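Local coordinates for epimerase domain-containing protein (Bacillus cereus HuA2-4, PDB 6ZLK), which interconverts UDP-glucuronic acid and UDP-galacturonic acid by epimerisation at C4 of the sugar, using bound NAD as redox cofactor, at residues A[10-15]-A[219-224]; A[19-24]-A[48-53]; A[256-261]-A[265-270]. All coordinates share one frame; numbering follows the deposited sequence.

Interactions 1 and 2 share the helix 11-21 and lie about 14 Å apart between centres. The start of this helix serves the NAD diphosphate and meets the helix 218-230 in interaction 1; its later part reaches the helix 44-51 in interaction 2. The two contacts touch where Ile222 CG2 lies 3.5 Å from Ala19 CB. Interaction 2 is further from the cofactor, with the side chain of Leu50 about 11 Å from NAD. Interaction 3 stands apart at the surface, its centre about 26 Å from that of interaction 1 and about 36 Å from that of interaction 2, and the side chain of Lys267 is about 10 Å from the bound UDP-sugar.

Interaction 1 (A[10-15]-A[219-224]); sequences GFIGSH and DDCIRG. With NAD (nicotinamide-adenine-dinucleotide), chain E.
Ile12 and Ile222 lie flank to flank with their ends pointing opposite ways, where the axes of 11-15 and 219-224 cross at -64°. The CD1 tip of Ile222 reaches Ile12 CG2 at 3.8 Å and also rests against the carbonyl O of Ile12. A little further along, Ile222 CG1 lies 3.9 Å from His15 CB, so this histidine packs through its methylene while its NE2 is hydrogen-bonded to Pro182 O. Cys221 approaches the same Ile12 branch with its sulfur, SG to CG2 4.1 Å.

The two branches of Ile12 divide the work. CG2, anti to the backbone N, faces the second helix, whereas CG1 (chi1 -60°) carries CD1 to the nicotinamide side, 3.8 Å from NAD C2N. Gly10 is the N-cap, and the first turn after it grips the diphosphate: Phe11 N donates to NAD O2A (2.8 Å) and Ile12 N to NAD O2N (2.9 Å, nearly straight at 174°). This is the glycine-rich turn of a Rossmann fold. Two backbone N-H groups, aided probably by the helix dipole, would offset the diphosphate's negative charge, while the apolar contact packs the same turn against the helix 218-230.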
loop_
_atom_site.group_PDB
_atom_site.type_symbol
_atom_site.label_atom_id
_atom_site.label_comp_id
_atom_site.label_asym_id
_atom_site.label_seq_id
_atom_site.Cartn_x
_atom_site.Cartn_y
_atom_site.Cartn_z
ATOM N N GLY A 10 19.437 -12.769 -5.123
ATOM C CA GLY A 10 18.410 -13.512 -4.393
ATOM C C GLY A 10 18.092 -14.833 -5.085
ATOM O O GLY A 10 18.697 -15.196 -6.156
ATOM N N PHE A 11 17.148 -15.558 -4.519
ATOM C CA PHE A 11 16.726 -16.885 -4.996
ATOM C C PHE A 11 16.281 -16.792 -6.461
ATOM O O PHE A 11 16.867 -17.402 -7.372
ATOM C CB PHE A 11 15.610 -17.379 -4.087
ATOM C CG PHE A 11 14.759 -18.514 -4.575
ATOM C CD1 PHE A 11 15.290 -19.555 -5.334
ATOM C CD2 PHE A 11 13.445 -18.600 -4.168
ATOM C CE1 PHE A 11 14.491 -20.611 -5.711
ATOM C CE2 PHE A 11 12.632 -19.655 -4.556
ATOM C CZ PHE A 11 13.169 -20.680 -5.306
ATOM N N ILE A 12 15.240 -15.976 -6.704
ATOM C CA ILE A 12 14.685 -15.896 -8.070
ATOM C C ILE A 12 15.612 -15.123 -9.013
ATOM O O ILE A 12 15.853 -15.587 -10.155
ATOM C CB ILE A 12 13.242 -15.401 -8.048
ATOM C CG1 ILE A 12 12.411 -16.386 -7.207
ATOM C CG2 ILE A 12 12.712 -15.315 -9.489
ATOM C CD1 ILE A 12 10.981 -15.976 -6.994
ATOM N N GLY A 13 16.212 -14.026 -8.515
ATOM C CA GLY A 13 17.066 -13.125 -9.297
ATOM C C GLY A 13 18.269 -13.858 -9.836
ATOM O O GLY A 13 18.591 -13.683 -11.044
ATOM N N SER A 14 18.893 -14.725 -9.038
ATOM C CA SER A 14 20.118 -15.412 -9.480
ATOM C C SER A 14 19.774 -16.361 -10.636
ATOM O O SER A 14 20.479 -16.389 -11.659
ATOM C CB SER A 14 20.785 -16.122 -8.334
ATOM O OG SER A 14 20.007 -17.182 -7.869
ATOM N N HIS A 15 18.621 -17.023 -10.547
ATOM C CA HIS A 15 18.157 -17.970 -11.608
ATOM C C HIS A 15 17.767 -17.169 -12.844
ATOM O O HIS A 15 18.054 -17.624 -13.967
ATOM C CB HIS A 15 16.957 -18.791 -11.151
ATOM C CG HIS A 15 17.277 -19.960 -10.256
ATOM N ND1 HIS A 15 17.798 -21.138 -10.756
ATOM C CD2 HIS A 15 17.114 -20.123 -8.930
ATOM C CE1 HIS A 15 17.885 -22.005 -9.759
ATOM N NE2 HIS A 15 17.480 -21.415 -8.623
ATOM N N ASP A 219 12.137 -23.281 -12.350
ATOM C CA ASP A 219 12.293 -23.244 -13.831
ATOM C C ASP A 219 10.980 -22.832 -14.512
ATOM O O ASP A 219 11.107 -22.117 -15.576
ATOM C CB ASP A 219 12.786 -24.550 -14.414
ATOM C CG ASP A 219 14.177 -24.936 -13.978
ATOM O OD1 ASP A 219 14.875 -24.099 -13.382
ATOM O OD2 ASP A 219 14.544 -26.103 -14.262
ATOM N N ASP A 220 9.834 -23.162 -13.951
ATOM C CA ASP A 220 8.541 -22.704 -14.507
ATOM C C ASP A 220 8.443 -21.191 -14.350
ATOM O O ASP A 220 8.097 -20.483 -15.302
ATOM C CB ASP A 220 7.396 -23.509 -13.923
ATOM C CG ASP A 220 7.255 -24.915 -14.507
ATOM O OD1 ASP A 220 7.490 -25.039 -15.762
ATOM O OD2 ASP A 220 6.849 -25.848 -13.760
ATOM N N CYS A 221 8.644 -20.744 -13.108
ATOM C CA CYS A 221 8.654 -19.320 -12.756
ATOM C C CYS A 221 9.534 -18.550 -13.763
ATOM O O CYS A 221 9.133 -17.521 -14.323
ATOM C CB CYS A 221 9.173 -19.181 -11.334
ATOM S SG CYS A 221 9.502 -17.455 -10.895
ATOM N N ILE A 222 10.762 -18.991 -13.976
ATOM C CA ILE A 222 11.725 -18.261 -14.823
ATOM C C ILE A 222 11.269 -18.314 -16.304
ATOM O O ILE A 222 11.341 -17.262 -16.954
ATOM C CB ILE A 222 13.141 -18.814 -14.622
ATOM C CG1 ILE A 222 13.607 -18.558 -13.192
ATOM C CG2 ILE A 222 14.121 -18.296 -15.677
ATOM C CD1 ILE A 222 13.611 -17.128 -12.750
ATOM N N ARG A 223 10.715 -19.429 -16.781
ATOM C CA ARG A 223 10.189 -19.479 -18.175
ATOM C C ARG A 223 9.046 -18.477 -18.338
ATOM O O ARG A 223 9.043 -17.733 -19.346
ATOM C CB ARG A 223 9.686 -20.880 -18.552
ATOM C CG ARG A 223 10.827 -21.781 -18.954
ATOM C CD ARG A 223 10.329 -23.128 -19.459
ATOM N NE ARG A 223 9.873 -24.013 -18.396
ATOM C CZ ARG A 223 10.645 -24.909 -17.777
ATOM N NH1 ARG A 223 11.937 -25.031 -18.091
ATOM N NH2 ARG A 223 10.136 -25.669 -16.822
ATOM N N GLY A 224 8.151 -18.356 -17.344
ATOM C CA GLY A 224 7.100 -17.330 -17.441
ATOM C C GLY A 224 7.671 -15.930 -17.424
ATOM O O GLY A 224 7.215 -14.997 -18.150
HETATM P PA NAD E . 15.391 -12.935 -2.013
HETATM O O1A NAD E . 15.348 -12.340 -0.658
HETATM O O2A NAD E . 16.142 -14.213 -2.243
HETATM O O5B NAD E . 15.813 -11.910 -3.130
HETATM C C5B NAD E . 15.539 -10.495 -3.074
HETATM C C4B NAD E . 16.840 -9.732 -3.143
HETATM O O4B NAD E . 16.534 -8.321 -3.088
HETATM C C3B NAD E . 17.811 -10.018 -2.011
HETATM O O3B NAD E . 18.969 -10.734 -2.425
HETATM C C2B NAD E . 18.058 -8.637 -1.394
HETATM O O2B NAD E . 19.386 -8.390 -0.965
HETATM C C1B NAD E . 17.678 -7.696 -2.542
HETATM N N9A NAD E . 17.254 -6.373 -2.118
HETATM C C8A NAD E . 16.263 -6.055 -1.226
HETATM N N7A NAD E . 16.116 -4.770 -1.045
HETATM C C5A NAD E . 17.138 -4.215 -1.813
HETATM C C6A NAD E . 17.567 -2.897 -2.028
HETATM N N6A NAD E . 17.051 -1.817 -1.399
HETATM N N1A NAD E . 18.581 -2.695 -2.903
HETATM C C2A NAD E . 19.136 -3.766 -3.513
HETATM N N3A NAD E . 18.854 -5.067 -3.346
HETATM C C4A NAD E . 17.834 -5.215 -2.505
HETATM O O3 NAD E . 13.844 -13.191 -2.354
HETATM P PN NAD E . 13.185 -14.071 -3.567
HETATM O O1N NAD E . 12.557 -15.230 -2.947
HETATM O O2N NAD E . 14.170 -14.192 -4.623
HETATM O O5D NAD E . 12.066 -13.068 -4.050
HETATM C C5D NAD E . 12.315 -12.292 -5.162
HETATM C C4D NAD E . 11.064 -11.516 -5.460
HETATM O O4D NAD E . 9.982 -12.416 -5.756
HETATM C C3D NAD E . 10.580 -10.604 -4.322
HETATM O O3D NAD E . 10.083 -9.372 -4.871
HETATM C C2D NAD E . 9.399 -11.364 -3.721
HETATM O O2D NAD E . 8.507 -10.491 -3.021
HETATM C C1D NAD E . 8.887 -12.052 -4.983
HETATM N N1N NAD E . 8.198 -13.307 -4.732
HETATM C C2N NAD E . 8.878 -14.407 -4.299
HETATM C C3N NAD E . 8.210 -15.558 -4.071
HETATM C C7N NAD E . 8.898 -16.761 -3.525
HETATM O O7N NAD E . 8.203 -17.750 -3.376
HETATM N N7N NAD E . 10.219 -16.716 -3.299
HETATM C C4N NAD E . 6.843 -15.644 -4.390
HETATM C C5N NAD E . 6.140 -14.480 -4.685
HETATM C C6N NAD E . 6.845 -13.337 -4.903
#

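Interaction 2 (A[19-24]-A[48-53])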
loop_
_atom_site.group_PDB
_atom_site.type_symbol
_atom_site.label_atom_id
_atom_site.label_comp_id
_atom_site.label_asym_id
_atom_site.label_seq_id
_atom_site.Cartn_x
_atom_site.Cartn_y
_atom_site.Cartn_z
ATOM N N ALA A 19 19.422 -17.463 -16.617
ATOM C CA ALA A 19 18.581 -17.766 -17.789
ATOM C C ALA A 19 18.746 -16.690 -18.868
ATOM O O ALA A 19 18.888 -17.048 -20.073
ATOM C CB ALA A 19 17.135 -17.904 -17.396
ATOM N N LEU A 20 18.681 -15.416 -18.512
ATOM C CA LEU A 20 18.841 -14.346 -19.514
ATOM C C LEU A 20 20.187 -14.459 -20.226
ATOM O O LEU A 20 20.232 -14.239 -21.453
ATOM C CB LEU A 20 18.668 -12.972 -18.878
ATOM C CG LEU A 20 17.293 -12.725 -18.306
ATOM C CD1 LEU A 20 17.290 -11.497 -17.408
ATOM C CD2 LEU A 20 16.227 -12.616 -19.366
ATOM N N LEU A 21 21.240 -14.754 -19.492
ATOM C CA LEU A 21 22.606 -14.736 -20.059
ATOM C C LEU A 21 22.792 -15.901 -21.022
ATOM O O LEU A 21 23.695 -15.762 -21.854
ATOM C CB LEU A 21 23.667 -14.769 -18.980
ATOM C CG LEU A 21 23.791 -13.497 -18.167
ATOM C CD1 LEU A 21 24.615 -13.727 -16.907
ATOM C CD2 LEU A 21 24.374 -12.383 -19.001
ATOM N N LYS A 22 21.920 -16.903 -21.031
ATOM C CA LYS A 22 21.970 -17.986 -22.060
ATOM C C LYS A 22 21.733 -17.422 -23.459
ATOM O O LYS A 22 22.113 -18.087 -24.423
ATOM C CB LYS A 22 21.010 -19.112 -21.695
ATOM C CG LYS A 22 21.551 -19.883 -20.521
ATOM C CD LYS A 22 20.755 -21.072 -20.137
ATOM C CE LYS A 22 21.351 -21.688 -18.887
ATOM N NZ LYS A 22 20.425 -22.691 -18.303
ATOM N N ASN A 23 21.012 -16.322 -23.589
ATOM C CA ASN A 23 20.790 -15.654 -24.882
ATOM C C ASN A 23 21.966 -14.688 -25.101
ATOM O O ASN A 23 22.116 -13.725 -24.337
ATOM C CB ASN A 23 19.435 -14.991 -24.889
ATOM C CG ASN A 23 19.051 -14.433 -26.238
ATOM O OD1 ASN A 23 19.885 -13.910 -26.977
ATOM N ND2 ASN A 23 17.767 -14.511 -26.547
ATOM N N SER A 24 22.784 -14.940 -26.133
ATOM C CA SER A 24 24.005 -14.142 -26.378
ATOM C C SER A 24 23.660 -12.690 -26.687
ATOM O O SER A 24 24.548 -11.864 -26.600
ATOM C CB SER A 24 24.828 -14.765 -27.489
ATOM O OG SER A 24 24.026 -14.743 -28.646
ATOM N N GLN A 48 29.570 -14.466 -8.149
ATOM C CA GLN A 48 30.942 -14.622 -8.671
ATOM C C GLN A 48 30.888 -15.402 -9.990
ATOM O O GLN A 48 31.628 -15.049 -10.918
ATOM C CB GLN A 48 31.811 -15.261 -7.595
ATOM C CG GLN A 48 32.084 -14.282 -6.478
ATOM C CD GLN A 48 32.741 -14.881 -5.254
ATOM O OE1 GLN A 48 32.806 -16.101 -5.076
ATOM N NE2 GLN A 48 33.215 -14.005 -4.387
ATOM N N SER A 49 30.051 -16.436 -10.060
ATOM C CA SER A 49 29.922 -17.274 -11.275
ATOM C C SER A 49 29.313 -16.455 -12.432
ATOM O O SER A 49 29.829 -16.497 -13.534
ATOM C CB SER A 49 29.114 -18.510 -11.001
ATOM O OG SER A 49 29.142 -19.301 -12.173
ATOM N N LEU A 50 28.284 -15.679 -12.168
ATOM C CA LEU A 50 27.709 -14.788 -13.205
ATOM C C LEU A 50 28.745 -13.767 -13.672
ATOM O O LEU A 50 28.761 -13.497 -14.856
ATOM C CB LEU A 50 26.491 -14.110 -12.604
ATOM C CG LEU A 50 25.296 -15.014 -12.360
ATOM C CD1 LEU A 50 24.241 -14.268 -11.553
ATOM C CD2 LEU A 50 24.670 -15.477 -13.653
ATOM N N GLU A 51 29.590 -13.266 -12.773
ATOM C CA GLU A 51 30.564 -12.215 -13.126
ATOM C C GLU A 51 31.632 -12.762 -14.086
ATOM O O GLU A 51 32.277 -11.931 -14.734
ATOM C CB GLU A 51 31.210 -11.615 -11.889
ATOM C CG GLU A 51 30.271 -10.690 -11.146
ATOM C CD GLU A 51 30.934 -10.072 -9.933
ATOM O OE1 GLU A 51 31.440 -10.841 -9.049
ATOM O OE2 GLU A 51 30.970 -8.815 -9.868
ATOM N N LEU A 52 31.784 -14.083 -14.218
ATOM C CA LEU A 52 32.684 -14.645 -15.248
ATOM C C LEU A 52 32.181 -14.339 -16.657
ATOM O O LEU A 52 32.965 -14.454 -17.603
ATOM C CB LEU A 52 32.807 -16.150 -15.033
ATOM C CG LEU A 52 33.564 -16.537 -13.767
ATOM C CD1 LEU A 52 33.535 -18.056 -13.596
ATOM C CD2 LEU A 52 34.986 -15.992 -13.776
ATOM N N ASN A 53 30.884 -14.066 -16.814
ATOM C CA ASN A 53 30.256 -13.853 -18.117
ATOM C C ASN A 53 30.500 -12.399 -18.541
ATOM O O ASN A 53 30.209 -11.500 -17.747
ATOM C CB ASN A 53 28.772 -14.190 -18.095
ATOM C CG ASN A 53 28.158 -14.259 -19.475
ATOM O OD1 ASN A 53 28.229 -13.286 -20.218
ATOM N ND2 ASN A 53 27.469 -15.349 -19.762
#
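Leu21, in the last part of the helix 11-21, carries the first segment's side of this contact and meets Leu50 and Asn53. Just before it, Leu20 serves other neighbours, turning into the sheet against Ile3, Val5 and Val28. Leu21 sets out toward the other segment from its CA. With CG anti to its carbonyl carbon (chi1 -71°), the two methyls are held out from the helix and take separate partners. CD1 meets Leu50 CD2 methyl to methyl at 3.7 Å, the two leucines crossing at a slant. Leu50 does not aim straight across from its backbone; its branched end bends in to make the touch.

The root and the other branch of Leu21 lie alongside the amide of Asn53. Here the two side chains overlap head to tail, with Leu21 CB 3.9 Å from Asn53 ND2 and Leu21 CD2 4.1 Å from Asn53 OD1. These are van der Waals contacts; the amide oxygen of Asn53 instead accepts a hydrogen bond from Arg55 N, which ties the amide to the backbone two residues on. After Leu21, Asn23 N bonds to Leu20 O (3.1 Å), and the side chain of Asn23 bonds to Ala25 N through OD1.

The side chain of Arg55 bridges back, its NH2 bonding to Leu21 O. Phe56 of the strand 56-59 touches both Leu21 and Leu50, and Val28 of the strand 27-31 also meets Leu21. The contact thus joins the helices 11-21 and 44-51, with Asn53 just after the latter, across the strands 27-31 and 56-59, neighbours in the parallel Rossmann sheet.

Interaction 3 (A[256-261]-A[265-270]); sequences MLEKIS and ATKNFL
Glu258 reaches Ala265 because its CG stands anti to its carbonyl carbon (chi1 -73°) and the chain is extended beyond CG (chi2 178°), which carries the carboxylate from the helix 250-261 over to the segment leading into the strand 267-270. There OE2 accepts a hydrogen bond from Ala265 N, 3.0 Å long with an N-H...O angle of 159°. The N-H comes to the anti side of OE2 and only a little out of the carboxylate plane. The methyl CB of Ala265 lies beside the same oxygen, 3.6 Å from OE2, so the alanine meets the acid with both its backbone and its side chain.

The other oxygen turns to a water. This water donates to Glu258 OE1 at 2.6 Å and accepts from Lys267 NZ at 3.1 Å. Lys267 NZ is 4.5 Å from Glu258 OE2, so the opposite charges lie close without a salt bridge, and the water links them. One backbone N-H and one bridged ammonium thus engage separate ends of the carboxylate and would limit its rotation.

At the close of the helix, Leu257 O accepts from both Ser261 N (2.8 Å) and Ser261 OG (2.9 Å), which reach it from opposite faces of its plane. Ser261 OG is also hydrogen-bonded to Lys263 N in the short connection, which links the helix end to the turn that follows.

This is a helix-to-strand connection near the surface, in which a helix glutamate holds the N-H of the segment entering a short two-stranded parallel sheet. Leu257, Ser261 and Ala265 all rest on Met197 of the helix 189-198, while Met256 and Ile260 pack on Leu303 of the helix 299-313. The strand 267-270 runs parallel to the strand 203-206, with Asn268 bonded through its backbone to Leu203 and Ile205.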
loop_
_atom_site.group_PDB
_atom_site.type_symbol
_atom_site.label_atom_id
_atom_site.label_comp_id
_atom_site.label_asym_id
_atom_site.label_seq_id
_atom_site.Cartn_x
_atom_site.Cartn_y
_atom_site.Cartn_z
ATOM N N MET A 256 5.642 -36.835 0.015
ATOM C CA MET A 256 6.442 -36.958 -1.210
ATOM C C MET A 256 7.910 -36.936 -0.816
ATOM O O MET A 256 8.671 -37.718 -1.420
ATOM C CB MET A 256 6.143 -35.773 -2.126
ATOM C CG MET A 256 4.710 -35.824 -2.600
ATOM S SD MET A 256 4.377 -34.461 -3.717
ATOM C CE MET A 256 5.075 -35.273 -5.147
ATOM N N LEU A 257 8.297 -36.137 0.174
ATOM C CA LEU A 257 9.712 -36.035 0.586
ATOM C C LEU A 257 10.111 -37.336 1.290
ATOM O O LEU A 257 11.276 -37.736 1.144
ATOM C CB LEU A 257 9.933 -34.811 1.480
ATOM C CG LEU A 257 9.964 -33.466 0.745
ATOM C CD1 LEU A 257 9.940 -32.352 1.777
ATOM C CD2 LEU A 257 11.163 -33.357 -0.154
ATOM N N GLU A 258 9.224 -37.903 2.088
ATOM C CA GLU A 258 9.495 -39.223 2.727
ATOM C C GLU A 258 9.753 -40.261 1.641
ATOM O O GLU A 258 10.705 -41.081 1.840
ATOM C CB GLU A 258 8.321 -39.626 3.616
ATOM C CG GLU A 258 8.284 -38.797 4.887
ATOM C CD GLU A 258 7.112 -39.099 5.795
ATOM O OE1 GLU A 258 6.014 -39.419 5.278
ATOM O OE2 GLU A 258 7.311 -38.994 7.030
ATOM N N LYS A 259 8.976 -40.261 0.564
ATOM C CA LYS A 259 9.182 -41.273 -0.508
ATOM C C LYS A 259 10.545 -41.015 -1.175
ATOM O O LYS A 259 11.286 -41.999 -1.418
ATOM C CB LYS A 259 8.002 -41.360 -1.472
ATOM C CG LYS A 259 7.755 -40.143 -2.346
ATOM C CD LYS A 259 6.643 -40.278 -3.410
ATOM C CE LYS A 259 6.466 -39.025 -4.269
ATOM N NZ LYS A 259 7.705 -38.199 -4.330
ATOM N N ILE A 260 10.936 -39.753 -1.373
ATOM C CA ILE A 260 12.233 -39.387 -2.015
ATOM C C ILE A 260 13.407 -39.745 -1.122
ATOM O O ILE A 260 14.387 -40.343 -1.636
ATOM C CB ILE A 260 12.248 -37.891 -2.381
ATOM C CG1 ILE A 260 11.283 -37.610 -3.517
ATOM C CG2 ILE A 260 13.666 -37.438 -2.708
ATOM C CD1 ILE A 260 10.930 -36.120 -3.726
ATOM N N SER A 261 13.304 -39.454 0.167
ATOM C CA SER A 261 14.425 -39.581 1.126
ATOM C C SER A 261 14.560 -41.007 1.676
ATOM O O SER A 261 15.686 -41.360 2.083
ATOM C CB SER A 261 14.286 -38.606 2.243
ATOM O OG SER A 261 13.180 -38.931 3.045
ATOM N N ALA A 265 9.667 -39.119 8.897
ATOM C CA ALA A 265 9.850 -37.826 9.594
ATOM C C ALA A 265 8.983 -37.751 10.862
ATOM O O ALA A 265 7.861 -38.191 10.849
ATOM C CB ALA A 265 9.507 -36.695 8.659
ATOM N N THR A 266 9.515 -37.158 11.912
ATOM C CA THR A 266 8.753 -36.762 13.118
ATOM C C THR A 266 8.138 -35.399 12.834
ATOM O O THR A 266 8.862 -34.548 12.368
ATOM C CB THR A 266 9.680 -36.676 14.323
ATOM O OG1 THR A 266 10.162 -38.015 14.446
ATOM C CG2 THR A 266 9.018 -36.257 15.608
ATOM N N LYS A 267 6.870 -35.210 13.174
ATOM C CA LYS A 267 6.193 -33.911 12.960
ATOM C C LYS A 267 6.135 -33.142 14.261
ATOM O O LYS A 267 5.739 -33.688 15.309
ATOM C CB LYS A 267 4.800 -34.157 12.410
ATOM C CG LYS A 267 4.804 -34.776 11.018
ATOM C CD LYS A 267 3.450 -35.018 10.455
ATOM C CE LYS A 267 3.522 -35.664 9.096
ATOM N NZ LYS A 267 3.905 -37.105 9.190
ATOM N N ASN A 268 6.483 -31.870 14.184
ATOM C CA ASN A 268 6.296 -30.916 15.287
ATOM C C ASN A 268 5.245 -29.905 14.841
ATOM O O ASN A 268 5.597 -29.016 14.077
ATOM C CB ASN A 268 7.622 -30.273 15.660
ATOM C CG ASN A 268 7.522 -29.293 16.804
ATOM O OD1 ASN A 268 6.509 -29.254 17.511
ATOM N ND2 ASN A 268 8.553 -28.469 16.962
ATOM N N PHE A 269 3.996 -30.077 15.264
ATOM C CA PHE A 269 2.912 -29.154 14.899
ATOM C C PHE A 269 2.946 -27.937 15.811
ATOM O O PHE A 269 2.746 -28.059 17.045
ATOM C CB PHE A 269 1.596 -29.886 14.981
ATOM C CG PHE A 269 1.418 -30.968 13.954
ATOM C CD1 PHE A 269 1.062 -30.662 12.665
ATOM C CD2 PHE A 269 1.553 -32.299 14.296
ATOM C CE1 PHE A 269 0.819 -31.639 11.727
ATOM C CE2 PHE A 269 1.350 -33.284 13.345
ATOM C CZ PHE A 269 0.968 -32.960 12.075
ATOM N N LEU A 270 3.228 -26.786 15.240
ATOM C CA LEU A 270 3.313 -25.523 15.997
ATOM C C LEU A 270 2.070 -24.713 15.741
ATOM O O LEU A 270 1.319 -25.023 14.819
ATOM C CB LEU A 270 4.558 -24.766 15.569
ATOM C CG LEU A 270 5.839 -25.568 15.754
ATOM C CD1 LEU A 270 6.973 -24.877 15.047
ATOM C CD2 LEU A 270 6.124 -25.776 17.233
HETATM O O HOH W 1 3.947 -38.266 6.295
#